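Local atomic coordinates of branched-chain-amino-acid aminotransferase (Pseudomonas sp. UW4, PDB entry 6JIF), a protein that catalyses the pyridoxal-5'-phosphate-dependent transfer of amino groups between branched-chain amino acids and 2-oxo acids. Residues Arg41-Phe46 / Glu164-Ile169; Lys82-Lys87 / Gly141-Leu146; Leu110-Val115 / Pro148-Val153; Gly248-Asn253 / Ser295-Ala300; Val256-Pro261 / Gly287-Asp292. All blocks are in the same frame, centred on the assembly; numbering follows the deposited sequence.

Contacts 1, 2 and 3 belong to one antiparallel sheet: contact 1 zips strand 41-47 to strand 164-174, contact 2 joins strands 76-85 and 143-153, and contact 3 lays a loop on strand 143-153. Contacts 4 and 5 lie in a second, mixed sheet, on the neighbouring strands 245-250 and 255-258 respectively, and touch through F297, which packs on V256 and V289. Contacts 2 and 3 are buried, and contact 3 is held by apolar side chains, without a hydrogen bond between its segments. The other three are partly exposed. Contact 1 has the longest backbone ladder, whereas contacts 4 and 5, about 13 Å apart between centres, run out into exposed polar groups and water.

Contact 1: Arg41-Phe46 / Glu164-Ile169; sequences RYLSYF and EFIFSI
With OG swung away from its own backbone N (chi1 176°), S168 reaches over to the facing strand and gives a hydrogen bond to the carbonyl of Y42, S168 OG to Y42 O 2.7 Å. The same oxygen accepts I169 N, so two donors grip it, the hydroxyl almost straight on to the C=O. Y42 projects on the same side of the sheet as S44, F46, F165, F167 and I169, and with CG anti to the backbone N (chi1 -175°) its ring lies near F167. There CE2 of Y42 meets CD2 of F167 at 3.6 Å, the planes inclined at 62°, neither stacked nor T-shaped. F46 and F165 lie alongside each other, CD1 of F46 4.0 Å from CD1 of F165. On the opposite side, I166 is held between two neighbours: its CG2 touches L43 CD1 at 3.6 Å, and its CG1 lies beside CE2 of Y45 at 3.6 Å. Replacing S168 by an alanine would probably leave the Y42 carbonyl with I169 N as its one donor across the strands. F167 N to S44 O (2.9 Å) and F46 N to F165 O are both nearly straight. At one end the guanidinium of R41 makes a salt bridge with E66 of the second subunit; S44 OG bonds D52 on strand 50-57. Five successive bridges, hydrogen-bonded and non-hydrogen-bonded in turn, are the pattern of a regular antiparallel beta ladder, here within the seven-stranded sheet of this class IV aminotransferase.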
# COMPACT_ATOMS: atom_id res chain seq x y z
N ARG B 41 13.31 -20.79 7.60
CA ARG B 41 12.30 -20.25 6.71
C ARG B 41 12.72 -20.54 5.28
O ARG B 41 13.87 -20.85 5.01
CB ARG B 41 12.05 -18.71 6.92
CG ARG B 41 13.25 -17.76 6.76
CD ARG B 41 14.09 -17.67 8.04
NE ARG B 41 13.24 -17.23 9.14
CZ ARG B 41 13.24 -17.75 10.37
NH1 ARG B 41 14.11 -18.71 10.70
NH2 ARG B 41 12.37 -17.29 11.27
N TYR B 42 11.73 -20.53 4.39
CA TYR B 42 11.98 -20.65 2.95
C TYR B 42 12.33 -19.31 2.31
O TYR B 42 11.71 -18.26 2.59
CB TYR B 42 10.72 -21.21 2.29
CG TYR B 42 10.87 -21.49 0.84
CD1 TYR B 42 11.36 -22.68 0.42
CD2 TYR B 42 10.41 -20.57 -0.10
CE1 TYR B 42 11.47 -22.96 -0.95
CE2 TYR B 42 10.51 -20.83 -1.47
CZ TYR B 42 11.05 -22.03 -1.88
OH TYR B 42 11.17 -22.35 -3.21
N LEU B 43 13.27 -19.36 1.38
CA LEU B 43 13.72 -18.16 0.69
C LEU B 43 14.04 -18.51 -0.77
O LEU B 43 14.82 -19.41 -1.04
CB LEU B 43 14.95 -17.57 1.38
CG LEU B 43 15.54 -16.26 0.82
CD1 LEU B 43 14.62 -15.07 1.01
CD2 LEU B 43 16.85 -16.05 1.54
N SER B 44 13.43 -17.77 -1.70
CA SER B 44 13.64 -18.04 -3.12
C SER B 44 13.70 -16.72 -3.88
O SER B 44 12.88 -15.84 -3.65
CB SER B 44 12.52 -18.97 -3.64
OG SER B 44 12.58 -19.10 -5.07
N TYR B 45 14.65 -16.57 -4.81
CA TYR B 45 14.80 -15.32 -5.57
C TYR B 45 14.28 -15.47 -6.99
O TYR B 45 14.50 -16.49 -7.64
CB TYR B 45 16.27 -14.89 -5.63
CG TYR B 45 16.85 -14.46 -4.30
CD1 TYR B 45 17.43 -15.39 -3.45
CD2 TYR B 45 16.84 -13.14 -3.92
CE1 TYR B 45 17.97 -14.99 -2.23
CE2 TYR B 45 17.37 -12.73 -2.72
CZ TYR B 45 17.93 -13.65 -1.87
OH TYR B 45 18.47 -13.23 -0.65
N PHE B 46 13.61 -14.44 -7.50
CA PHE B 46 13.27 -14.40 -8.92
C PHE B 46 14.24 -13.43 -9.59
O PHE B 46 14.29 -12.24 -9.23
CB PHE B 46 11.82 -14.01 -9.12
CG PHE B 46 11.34 -14.07 -10.56
CD1 PHE B 46 11.55 -12.98 -11.45
CD2 PHE B 46 10.60 -15.15 -11.00
CE1 PHE B 46 11.09 -13.02 -12.77
CE2 PHE B 46 10.13 -15.18 -12.32
CZ PHE B 46 10.37 -14.11 -13.20
N GLU B 164 13.98 -7.61 -9.50
CA GLU B 164 14.14 -8.90 -8.82
C GLU B 164 13.03 -9.05 -7.80
O GLU B 164 12.41 -8.06 -7.38
CB GLU B 164 15.49 -9.04 -8.06
CG GLU B 164 16.74 -8.90 -8.86
CD GLU B 164 17.96 -8.66 -7.97
OE1 GLU B 164 17.95 -9.05 -6.78
OE2 GLU B 164 18.94 -8.05 -8.46
N PHE B 165 12.75 -10.29 -7.38
CA PHE B 165 11.73 -10.50 -6.36
C PHE B 165 12.19 -11.58 -5.37
O PHE B 165 13.01 -12.41 -5.68
CB PHE B 165 10.35 -10.88 -6.98
CG PHE B 165 9.82 -9.89 -7.97
CD1 PHE B 165 10.24 -9.95 -9.28
CD2 PHE B 165 8.90 -8.93 -7.58
CE1 PHE B 165 9.79 -9.01 -10.21
CE2 PHE B 165 8.43 -7.99 -8.50
CZ PHE B 165 8.87 -8.05 -9.80
N ILE B 166 11.63 -11.54 -4.16
CA ILE B 166 11.85 -12.56 -3.15
C ILE B 166 10.50 -13.20 -2.83
O ILE B 166 9.50 -12.51 -2.61
CB ILE B 166 12.49 -11.97 -1.87
CG1 ILE B 166 13.98 -11.77 -2.12
CG2 ILE B 166 12.24 -12.89 -0.63
CD1 ILE B 166 14.67 -11.00 -1.01
N PHE B 167 10.48 -14.55 -2.79
CA PHE B 167 9.35 -15.32 -2.27
C PHE B 167 9.86 -16.01 -1.00
O PHE B 167 10.88 -16.67 -1.03
CB PHE B 167 8.87 -16.35 -3.31
CG PHE B 167 7.89 -17.33 -2.76
CD1 PHE B 167 6.84 -16.89 -1.97
CD2 PHE B 167 8.04 -18.69 -3.00
CE1 PHE B 167 5.92 -17.80 -1.42
CE2 PHE B 167 7.13 -19.62 -2.47
CZ PHE B 167 6.08 -19.20 -1.70
N SER B 168 9.23 -15.73 0.13
CA SER B 168 9.73 -16.32 1.36
C SER B 168 8.54 -16.80 2.19
O SER B 168 7.40 -16.36 2.02
CB SER B 168 10.62 -15.29 2.10
OG SER B 168 11.10 -15.72 3.36
N ILE B 169 8.79 -17.75 3.07
CA ILE B 169 7.75 -18.24 3.97
C ILE B 169 8.40 -18.43 5.34
O ILE B 169 9.31 -19.25 5.48
CB ILE B 169 7.08 -19.56 3.52
CG1 ILE B 169 6.74 -19.55 2.02
CG2 ILE B 169 5.87 -19.96 4.45
CD1 ILE B 169 6.35 -20.89 1.49

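Contact 2: Lys82-Lys87 / Gly141-Leu146; sequences KAYRCK and GGALYL
The carbonyl of A83 takes the shortest bond of the contact, L144 N to A83 O 2.8 Å, nearly straight at 169° and in the carbonyl plane. Its partner bond, A83 N to L144 O at 2.9 Å, closes the ring of an antiparallel hydrogen-bonded pair. K82 and Y145 form the adjoining non-hydrogen-bonded pair, so strands 76-85 and 143-153 run as neighbours through the large antiparallel sheet. CB of A143 sits among three groups: A83 O at 3.4 Å, K82 CD at 3.7 Å and Y84 CE2 at 3.8 Å. The K82 chain, extended beyond CG, passes over that methyl and carries NZ to the carbonyl of T305, a residue of the cofactor pocket. CG of K82 meets the Y145 ring at its edge, CD1 4.1 Å away; the hydroxyl of Y145 bonds R147, and the Y145 side chain is about 7 Å from the cofactor. Where the strands part, one water spans the gap, accepting from R85 N and donating to G142 O.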
# COMPACT_ATOMS: atom_id res chain seq x y z
N LYS B 82 -2.65 -22.26 8.16
CA LYS B 82 -2.24 -22.97 9.37
C LYS B 82 -2.02 -24.47 9.14
O LYS B 82 -2.68 -25.11 8.31
CB LYS B 82 -3.28 -22.81 10.50
CG LYS B 82 -3.19 -21.46 11.20
CD LYS B 82 -4.32 -21.31 12.23
CE LYS B 82 -4.48 -19.84 12.64
NZ LYS B 82 -5.61 -19.74 13.62
N ALA B 83 -1.11 -25.04 9.94
CA ALA B 83 -0.97 -26.48 10.07
C ALA B 83 -1.33 -26.84 11.49
O ALA B 83 -1.08 -26.05 12.39
CB ALA B 83 0.46 -26.96 9.76
N TYR B 84 -1.99 -27.99 11.65
CA TYR B 84 -2.55 -28.47 12.91
C TYR B 84 -2.07 -29.89 13.20
O TYR B 84 -2.04 -30.75 12.30
CB TYR B 84 -4.07 -28.46 12.85
CG TYR B 84 -4.70 -27.17 12.44
CD1 TYR B 84 -4.86 -26.83 11.08
CD2 TYR B 84 -5.15 -26.27 13.38
CE1 TYR B 84 -5.44 -25.63 10.71
CE2 TYR B 84 -5.75 -25.08 13.01
CZ TYR B 84 -5.88 -24.77 11.67
OH TYR B 84 -6.46 -23.58 11.28
N ARG B 85 -1.72 -30.17 14.47
CA ARG B 85 -1.48 -31.55 14.88
C ARG B 85 -2.81 -32.28 15.06
O ARG B 85 -3.71 -31.80 15.77
CB ARG B 85 -0.66 -31.59 16.17
CG ARG B 85 -0.39 -32.95 16.66
CD ARG B 85 0.59 -33.69 15.75
NE ARG B 85 1.93 -33.12 15.89
CZ ARG B 85 3.00 -33.50 15.22
NH1 ARG B 85 2.90 -34.49 14.34
NH2 ARG B 85 4.18 -32.92 15.45
N CYS B 86 -2.96 -33.41 14.39
CA CYS B 86 -4.16 -34.21 14.56
C CYS B 86 -4.05 -35.11 15.81
O CYS B 86 -2.96 -35.45 16.29
CB CYS B 86 -4.37 -35.09 13.34
SG CYS B 86 -4.54 -34.21 11.85
N LYS B 87 -5.21 -35.56 16.30
CA LYS B 87 -5.19 -36.45 17.45
C LYS B 87 -4.42 -37.72 17.16
O LYS B 87 -3.85 -38.33 18.08
CB LYS B 87 -6.62 -36.83 17.84
CG LYS B 87 -6.72 -37.43 19.22
CD LYS B 87 -8.11 -37.35 19.79
CE LYS B 87 -9.17 -37.65 18.79
NZ LYS B 87 -10.53 -37.73 19.49
N GLY B 141 -5.51 -26.33 21.15
CA GLY B 141 -6.09 -25.29 20.34
C GLY B 141 -5.09 -24.51 19.52
O GLY B 141 -5.47 -23.52 18.88
N GLY B 142 -3.83 -24.90 19.56
CA GLY B 142 -2.78 -24.18 18.88
C GLY B 142 -2.59 -24.63 17.45
O GLY B 142 -3.23 -25.55 16.97
N ALA B 143 -1.74 -23.92 16.74
CA ALA B 143 -1.47 -24.26 15.33
C ALA B 143 -0.11 -23.69 14.96
O ALA B 143 0.44 -22.85 15.66
CB ALA B 143 -2.55 -23.70 14.41
N LEU B 144 0.40 -24.11 13.82
CA LEU B 144 1.59 -23.48 13.25
C LEU B 144 1.15 -22.58 12.09
O LEU B 144 0.62 -23.05 11.07
CB LEU B 144 2.58 -24.55 12.79
CG LEU B 144 3.89 -23.95 12.25
CD1 LEU B 144 4.71 -23.40 13.44
CD2 LEU B 144 4.68 -25.04 11.53
N TYR B 145 1.36 -21.28 12.23
CA TYR B 145 0.94 -20.34 11.21
C TYR B 145 2.08 -20.14 10.24
O TYR B 145 3.23 -20.00 10.66
CB TYR B 145 0.56 -19.02 11.85
CG TYR B 145 0.07 -17.93 10.91
CD1 TYR B 145 -1.24 -17.90 10.48
CD2 TYR B 145 0.92 -16.92 10.52
CE1 TYR B 145 -1.69 -16.87 9.64
CE2 TYR B 145 0.51 -15.92 9.67
CZ TYR B 145 -0.79 -15.88 9.25
OH TYR B 145 -1.20 -14.83 8.43
N LEU B 146 1.77 -20.18 8.95
CA LEU B 146 2.71 -19.90 7.89
C LEU B 146 2.35 -18.59 7.22
O LEU B 146 1.17 -18.39 6.87
CB LEU B 146 2.67 -21.00 6.83
CG LEU B 146 3.60 -22.18 7.04
CD1 LEU B 146 3.22 -22.82 8.34
CD2 LEU B 146 3.42 -23.18 5.83
O HOH W 1 -1.75 -27.98 16.40

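Contact 3: Leu110-Val115 / Pro148-Val153; sequences LLMPQV and PFVIGV
A Schellman motif ends helix 96-109, and the loop leaving it lies against strand 143-153. L111, with positive phi, is the C-prime residue: M112 N bonds back to the carbonyl of C107, and L111 N to that of A108. M112, next in the chain, points at the strand and carries most of the contact. Its thioether slides past V150 in the opposite direction, with SD of M112 4.0 Å from CG1 of V150. A bend at the last torsion (chi3 -67°) turns the methyl back on to the strand, so that M112 CE touches V150 O at 3.6 Å and also lies 4.0 Å from V150 CG1. The sulfur reaches farther along the strand, 4.3 Å from G152 N. Three residues on, V115 meets the other branch of V150 more loosely, CG2 of V115 to CG2 of V150 at 4.4 Å. V150 thus presents one methyl to each of the two loop residues. Around this core, F165 and C77 from the neighbouring strands touch M112, while M103 of helix 96-109 touches both V115 and V150. The other side of the strand faces the second subunit, where F149 meets H72 and I151 packs on L71. No hydrogen bond crosses between loop and strand, so they are held together by dispersion and by the burial of apolar side chains, with shape rather than polar pairing setting how they fit.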
# COMPACT_ATOMS: atom_id res chain seq x y z
N LEU B 110 -0.21 -6.79 -8.94
CA LEU B 110 0.92 -5.89 -8.71
C LEU B 110 2.08 -6.09 -9.73
O LEU B 110 3.19 -5.58 -9.50
CB LEU B 110 1.46 -6.07 -7.28
CG LEU B 110 0.44 -5.74 -6.18
CD1 LEU B 110 1.11 -5.71 -4.82
CD2 LEU B 110 -0.35 -4.39 -6.45
N LEU B 111 1.84 -6.82 -10.80
CA LEU B 111 2.85 -7.11 -11.81
C LEU B 111 4.07 -7.90 -11.27
O LEU B 111 5.18 -7.76 -11.77
CB LEU B 111 3.31 -5.83 -12.51
CG LEU B 111 2.20 -4.99 -13.07
CD1 LEU B 111 2.82 -3.86 -13.86
CD2 LEU B 111 1.19 -5.78 -13.91
N MET B 112 3.88 -8.75 -10.28
CA MET B 112 4.94 -9.64 -9.77
C MET B 112 4.82 -11.06 -10.33
O MET B 112 3.72 -11.53 -10.64
CB MET B 112 4.86 -9.71 -8.24
CG MET B 112 4.91 -8.35 -7.61
SD MET B 112 5.28 -8.42 -5.79
CE MET B 112 3.84 -9.20 -5.16
N PRO B 113 5.95 -11.75 -10.47
CA PRO B 113 5.91 -13.12 -11.00
C PRO B 113 5.13 -14.00 -10.05
O PRO B 113 5.17 -13.81 -8.84
CB PRO B 113 7.38 -13.54 -11.06
CG PRO B 113 8.10 -12.57 -10.18
CD PRO B 113 7.33 -11.30 -10.21
N GLN B 114 4.43 -14.96 -10.62
CA GLN B 114 3.59 -15.84 -9.83
C GLN B 114 4.39 -17.08 -9.43
O GLN B 114 5.31 -17.51 -10.13
CB GLN B 114 2.34 -16.22 -10.63
CG GLN B 114 1.49 -15.05 -10.98
CD GLN B 114 0.34 -15.41 -11.88
OE1 GLN B 114 -0.14 -16.54 -11.88
NE2 GLN B 114 -0.07 -14.45 -12.69
N VAL B 115 4.03 -17.62 -8.28
CA VAL B 115 4.54 -18.89 -7.79
C VAL B 115 3.48 -19.93 -8.13
O VAL B 115 2.34 -19.81 -7.67
CB VAL B 115 4.81 -18.85 -6.28
CG1 VAL B 115 5.39 -20.20 -5.76
CG2 VAL B 115 5.75 -17.71 -5.97
N PRO B 148 3.63 -16.89 3.92
CA PRO B 148 4.32 -16.66 2.64
C PRO B 148 4.12 -15.22 2.20
O PRO B 148 3.11 -14.60 2.52
CB PRO B 148 3.63 -17.59 1.64
CG PRO B 148 2.75 -18.55 2.51
CD PRO B 148 2.44 -17.75 3.77
N PHE B 149 5.10 -14.72 1.44
CA PHE B 149 5.00 -13.37 0.90
C PHE B 149 5.96 -13.23 -0.27
O PHE B 149 6.97 -13.92 -0.37
CB PHE B 149 5.28 -12.29 1.97
CG PHE B 149 6.65 -12.38 2.65
CD1 PHE B 149 6.93 -13.35 3.61
CD2 PHE B 149 7.63 -11.42 2.38
CE1 PHE B 149 8.17 -13.38 4.24
CE2 PHE B 149 8.91 -11.46 3.00
CZ PHE B 149 9.16 -12.44 3.94
N VAL B 150 5.59 -12.34 -1.18
CA VAL B 150 6.40 -12.02 -2.34
C VAL B 150 6.62 -10.50 -2.33
O VAL B 150 5.69 -9.74 -2.07
CB VAL B 150 5.73 -12.45 -3.65
CG1 VAL B 150 6.64 -12.07 -4.85
CG2 VAL B 150 5.50 -13.97 -3.64
N ILE B 151 7.88 -10.07 -2.55
CA ILE B 151 8.21 -8.65 -2.45
C ILE B 151 9.17 -8.25 -3.59
O ILE B 151 10.06 -9.02 -3.94
CB ILE B 151 8.84 -8.32 -1.08
CG1 ILE B 151 10.06 -9.17 -0.79
CG2 ILE B 151 7.80 -8.32 0.05
CD1 ILE B 151 10.90 -8.51 0.31
N GLY B 152 9.01 -7.02 -4.10
CA GLY B 152 9.91 -6.48 -5.14
C GLY B 152 11.18 -5.95 -4.51
O GLY B 152 11.14 -5.16 -3.57
N VAL B 153 12.33 -6.38 -5.04
CA VAL B 153 13.63 -6.04 -4.49
C VAL B 153 14.59 -5.73 -5.64
O VAL B 153 14.25 -5.79 -6.83
CB VAL B 153 14.20 -7.16 -3.59
CG1 VAL B 153 13.18 -7.54 -2.42
CG2 VAL B 153 14.55 -8.37 -4.41

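Contact 4: Gly248-Asn253 / Ser295-Ala300; sequences GITHDN and SDFKEA
The F297 ring has G248 CA over one face, a CH-pi contact 3.9 Å from CA to the ring centroid, and D296 CB over the opposite face. The H251 ring carries K298 N above one face; at its edge, NE2 of H251 donates to S295 O (3.1 Å) almost exactly in the ring plane. A water joins the same two atoms. I249 N donates to E299 O (2.9 Å), and I249 O accepts K298 N at 2.8 Å. Because K298 and E299 both face I249, strand 297-304 makes a classic beta bulge against strand 245-250. Next comes a type I turn from T250 to N253. K298, extended beyond CG, runs along the turn to bond N253, NZ of K298 to OD1 of N253 2.6 Å. A methionine in place of K298 would probably leave OD1 of N253 without this donor and the turn less firmly tied to the bulge. E299 reaches T334 and V333 at helix 332-346.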
# COMPACT_ATOMS: atom_id res chain seq x y z
N GLY B 248 -23.46 -12.61 8.39
CA GLY B 248 -24.64 -12.52 9.23
C GLY B 248 -25.46 -13.79 9.06
O GLY B 248 -25.42 -14.43 8.02
N ILE B 249 -26.21 -14.16 10.10
CA ILE B 249 -27.13 -15.29 10.06
C ILE B 249 -28.53 -14.73 10.15
O ILE B 249 -28.85 -14.08 11.15
CB ILE B 249 -26.90 -16.25 11.24
CG1 ILE B 249 -25.45 -16.73 11.30
CG2 ILE B 249 -27.92 -17.42 11.17
CD1 ILE B 249 -24.98 -17.49 10.05
N THR B 250 -29.34 -14.89 9.11
CA THR B 250 -30.67 -14.30 9.10
C THR B 250 -31.62 -15.03 10.04
O THR B 250 -31.37 -16.14 10.51
CB THR B 250 -31.30 -14.33 7.72
OG1 THR B 250 -31.50 -15.70 7.34
CG2 THR B 250 -30.41 -13.64 6.74
N HIS B 251 -32.79 -14.41 10.26
CA HIS B 251 -33.80 -15.05 11.10
C HIS B 251 -34.27 -16.37 10.53
O HIS B 251 -34.62 -17.27 11.29
CB HIS B 251 -34.95 -14.09 11.33
CG HIS B 251 -34.55 -12.93 12.17
ND1 HIS B 251 -34.46 -13.01 13.54
CD2 HIS B 251 -34.16 -11.67 11.84
CE1 HIS B 251 -34.04 -11.86 14.02
NE2 HIS B 251 -33.86 -11.02 13.01
N ASP B 252 -34.26 -16.53 9.20
CA ASP B 252 -34.54 -17.83 8.60
C ASP B 252 -33.28 -18.62 8.30
O ASP B 252 -33.27 -19.42 7.36
CB ASP B 252 -35.40 -17.73 7.35
CG ASP B 252 -34.93 -16.69 6.37
OD1 ASP B 252 -33.86 -16.08 6.56
OD2 ASP B 252 -35.69 -16.47 5.40
N ASN B 253 -32.20 -18.34 9.04
CA ASN B 253 -31.04 -19.21 9.14
C ASN B 253 -30.21 -19.25 7.86
O ASN B 253 -29.51 -20.23 7.63
CB ASN B 253 -31.45 -20.62 9.52
CG ASN B 253 -32.02 -20.66 10.91
OD1 ASN B 253 -31.30 -20.39 11.87
ND2 ASN B 253 -33.31 -20.98 11.03
N SER B 295 -30.95 -5.31 11.58
CA SER B 295 -32.00 -6.13 12.16
C SER B 295 -32.31 -7.38 11.35
O SER B 295 -33.00 -8.28 11.87
CB SER B 295 -33.22 -5.26 12.33
OG SER B 295 -33.02 -4.49 13.50
N ASP B 296 -31.80 -7.50 10.11
CA ASP B 296 -31.95 -8.74 9.35
C ASP B 296 -31.31 -9.96 10.03
O ASP B 296 -31.68 -11.09 9.68
CB ASP B 296 -31.23 -8.67 8.00
CG ASP B 296 -31.85 -7.67 7.03
OD1 ASP B 296 -32.93 -7.10 7.30
OD2 ASP B 296 -31.21 -7.49 5.97
N PHE B 297 -30.32 -9.78 10.91
CA PHE B 297 -29.48 -10.89 11.38
C PHE B 297 -29.78 -11.17 12.84
O PHE B 297 -29.85 -10.24 13.64
CB PHE B 297 -28.01 -10.53 11.20
CG PHE B 297 -27.67 -10.21 9.78
CD1 PHE B 297 -27.89 -11.16 8.80
CD2 PHE B 297 -27.23 -8.94 9.42
CE1 PHE B 297 -27.64 -10.89 7.45
CE2 PHE B 297 -26.96 -8.64 8.09
CZ PHE B 297 -27.18 -9.62 7.09
N LYS B 298 -29.95 -12.47 13.20
CA LYS B 298 -30.04 -12.79 14.61
C LYS B 298 -28.65 -13.08 15.22
O LYS B 298 -28.52 -13.13 16.44
CB LYS B 298 -31.00 -13.97 14.82
CG LYS B 298 -30.58 -15.24 14.05
CD LYS B 298 -31.64 -16.37 14.28
CE LYS B 298 -31.22 -17.66 13.56
NZ LYS B 298 -32.04 -18.92 13.87
N GLU B 299 -27.64 -13.28 14.40
CA GLU B 299 -26.26 -13.49 14.81
C GLU B 299 -25.38 -12.88 13.74
O GLU B 299 -25.80 -12.75 12.57
CB GLU B 299 -25.87 -15.00 14.92
CG GLU B 299 -26.63 -15.78 15.88
CD GLU B 299 -26.16 -17.23 15.95
OE1 GLU B 299 -24.94 -17.44 15.79
OE2 GLU B 299 -27.03 -18.14 16.20
N ALA B 300 -24.16 -12.53 14.12
CA ALA B 300 -23.20 -12.07 13.13
C ALA B 300 -21.78 -12.35 13.63
O ALA B 300 -21.54 -12.48 14.82
CB ALA B 300 -23.37 -10.57 12.84
O HOH W 2 -33.03 -9.10 14.74

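Contact 5: Val256-Pro261 / Gly287-Asp292; sequences VTPNSP and GDVFID
CG2 of V289 is the close-packed point of this contact, touching V256 CG1 at 3.9 Å and P258 CG at the same separation. V289 turns this branch toward strand 255-258 with CG1 anti to its backbone N (chi1 178°), which leaves CG2 beside that N and aimed between the valine and the proline ring. F246 of the adjoining strand touches both P258 and V289, and F297 reaches V256 and V289, continuing the apolar cluster. Beside it the backbones pair as parallel strands: G287 N donates to T257 O (3.1 Å, 152°), and G287 O accepts N259 N at 3.1 Å. These two bonds reach from G287 to the residues before and after P258, the pattern of a parallel bridge. CA of P258 adds a C-H contact to G287 O at 3.3 Å. Strand 255-258 is thereby joined to the end of strand 284-287 within the mixed sheet, and helix 267-278 lies between the two in sequence, as in a beta-alpha-beta crossover. T257 points away from the loop, touches that helix and bonds the carbonyl of F246; its side chain is about 9 Å from the cofactor. Toward solvent the fit is looser. N259 and D288 are exposed, and a water lies between N259 O and D288 OD1. That water donates to both oxygens, 2.8 Å from N259 O and equally far from D288 OD1.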
# COMPACT_ATOMS: atom_id res chain seq x y z
N VAL B 256 -25.19 -15.15 5.34
CA VAL B 256 -25.12 -14.04 4.38
C VAL B 256 -23.75 -13.38 4.47
O VAL B 256 -23.28 -13.04 5.55
CB VAL B 256 -26.24 -13.03 4.63
CG1 VAL B 256 -26.20 -11.94 3.61
CG2 VAL B 256 -27.59 -13.76 4.58
N THR B 257 -23.11 -13.18 3.32
CA THR B 257 -21.82 -12.50 3.36
C THR B 257 -21.68 -11.53 2.18
O THR B 257 -22.25 -11.77 1.10
CB THR B 257 -20.69 -13.57 3.43
OG1 THR B 257 -19.43 -12.93 3.72
CG2 THR B 257 -20.59 -14.35 2.11
N PRO B 258 -20.97 -10.40 2.37
CA PRO B 258 -20.86 -9.41 1.29
C PRO B 258 -20.17 -9.92 0.04
O PRO B 258 -19.26 -10.74 0.10
CB PRO B 258 -20.02 -8.28 1.93
CG PRO B 258 -20.40 -8.35 3.44
CD PRO B 258 -20.46 -9.88 3.65
N ASN B 259 -20.61 -9.37 -1.09
CA ASN B 259 -20.03 -9.66 -2.40
C ASN B 259 -19.83 -8.32 -3.08
O ASN B 259 -20.79 -7.56 -3.22
CB ASN B 259 -20.99 -10.56 -3.19
CG ASN B 259 -20.45 -10.95 -4.53
OD1 ASN B 259 -19.26 -10.93 -4.75
ND2 ASN B 259 -21.33 -11.35 -5.42
N SER B 260 -18.60 -7.99 -3.43
CA SER B 260 -18.35 -6.76 -4.18
C SER B 260 -16.93 -6.85 -4.73
O SER B 260 -16.11 -7.64 -4.21
CB SER B 260 -18.50 -5.53 -3.29
OG SER B 260 -17.24 -5.06 -2.83
N PRO B 261 -16.61 -6.04 -5.73
CA PRO B 261 -15.25 -6.11 -6.30
C PRO B 261 -14.14 -5.72 -5.32
O PRO B 261 -12.98 -6.09 -5.59
CB PRO B 261 -15.31 -5.13 -7.49
CG PRO B 261 -16.80 -5.03 -7.86
CD PRO B 261 -17.53 -5.21 -6.52
N GLY B 287 -24.15 -11.28 -1.25
CA GLY B 287 -24.82 -10.15 -1.87
C GLY B 287 -24.61 -8.84 -1.13
O GLY B 287 -23.56 -8.65 -0.52
N ASP B 288 -25.58 -7.94 -1.15
CA ASP B 288 -25.45 -6.62 -0.52
C ASP B 288 -25.96 -6.71 0.91
O ASP B 288 -27.09 -7.15 1.15
CB ASP B 288 -26.26 -5.57 -1.26
CG ASP B 288 -25.68 -5.21 -2.62
OD1 ASP B 288 -24.47 -5.44 -2.83
OD2 ASP B 288 -26.44 -4.65 -3.45
N VAL B 289 -25.12 -6.30 1.85
CA VAL B 289 -25.43 -6.31 3.28
C VAL B 289 -25.57 -4.83 3.70
O VAL B 289 -24.58 -4.14 3.94
CB VAL B 289 -24.36 -7.05 4.08
CG1 VAL B 289 -24.67 -7.02 5.59
CG2 VAL B 289 -24.24 -8.62 3.67
N PHE B 290 -26.80 -4.34 3.76
CA PHE B 290 -27.00 -2.92 4.07
C PHE B 290 -26.79 -2.58 5.55
O PHE B 290 -27.29 -3.27 6.45
CB PHE B 290 -28.40 -2.53 3.61
CG PHE B 290 -28.51 -2.47 2.11
CD1 PHE B 290 -27.97 -1.38 1.40
CD2 PHE B 290 -29.15 -3.46 1.39
CE1 PHE B 290 -28.06 -1.32 -0.00
CE2 PHE B 290 -29.23 -3.42 -0.03
CZ PHE B 290 -28.71 -2.35 -0.71
N ILE B 291 -26.09 -1.47 5.79
CA ILE B 291 -25.80 -1.11 7.20
C ILE B 291 -27.05 -0.58 7.92
O ILE B 291 -27.10 -0.63 9.16
CB ILE B 291 -24.62 -0.11 7.25
CG1 ILE B 291 -24.13 0.10 8.69
CG2 ILE B 291 -25.06 1.25 6.63
CD1 ILE B 291 -23.76 -1.17 9.46
N ASP B 292 -28.06 -0.10 7.17
CA ASP B 292 -29.32 0.32 7.76
C ASP B 292 -30.28 -0.87 8.00
O ASP B 292 -31.40 -0.66 8.49
CB ASP B 292 -30.01 1.38 6.87
CG ASP B 292 -30.21 0.91 5.38
OD1 ASP B 292 -29.16 0.72 4.66
OD2 ASP B 292 -31.41 0.80 4.94
O HOH W 3 -21.98 -5.64 -1.62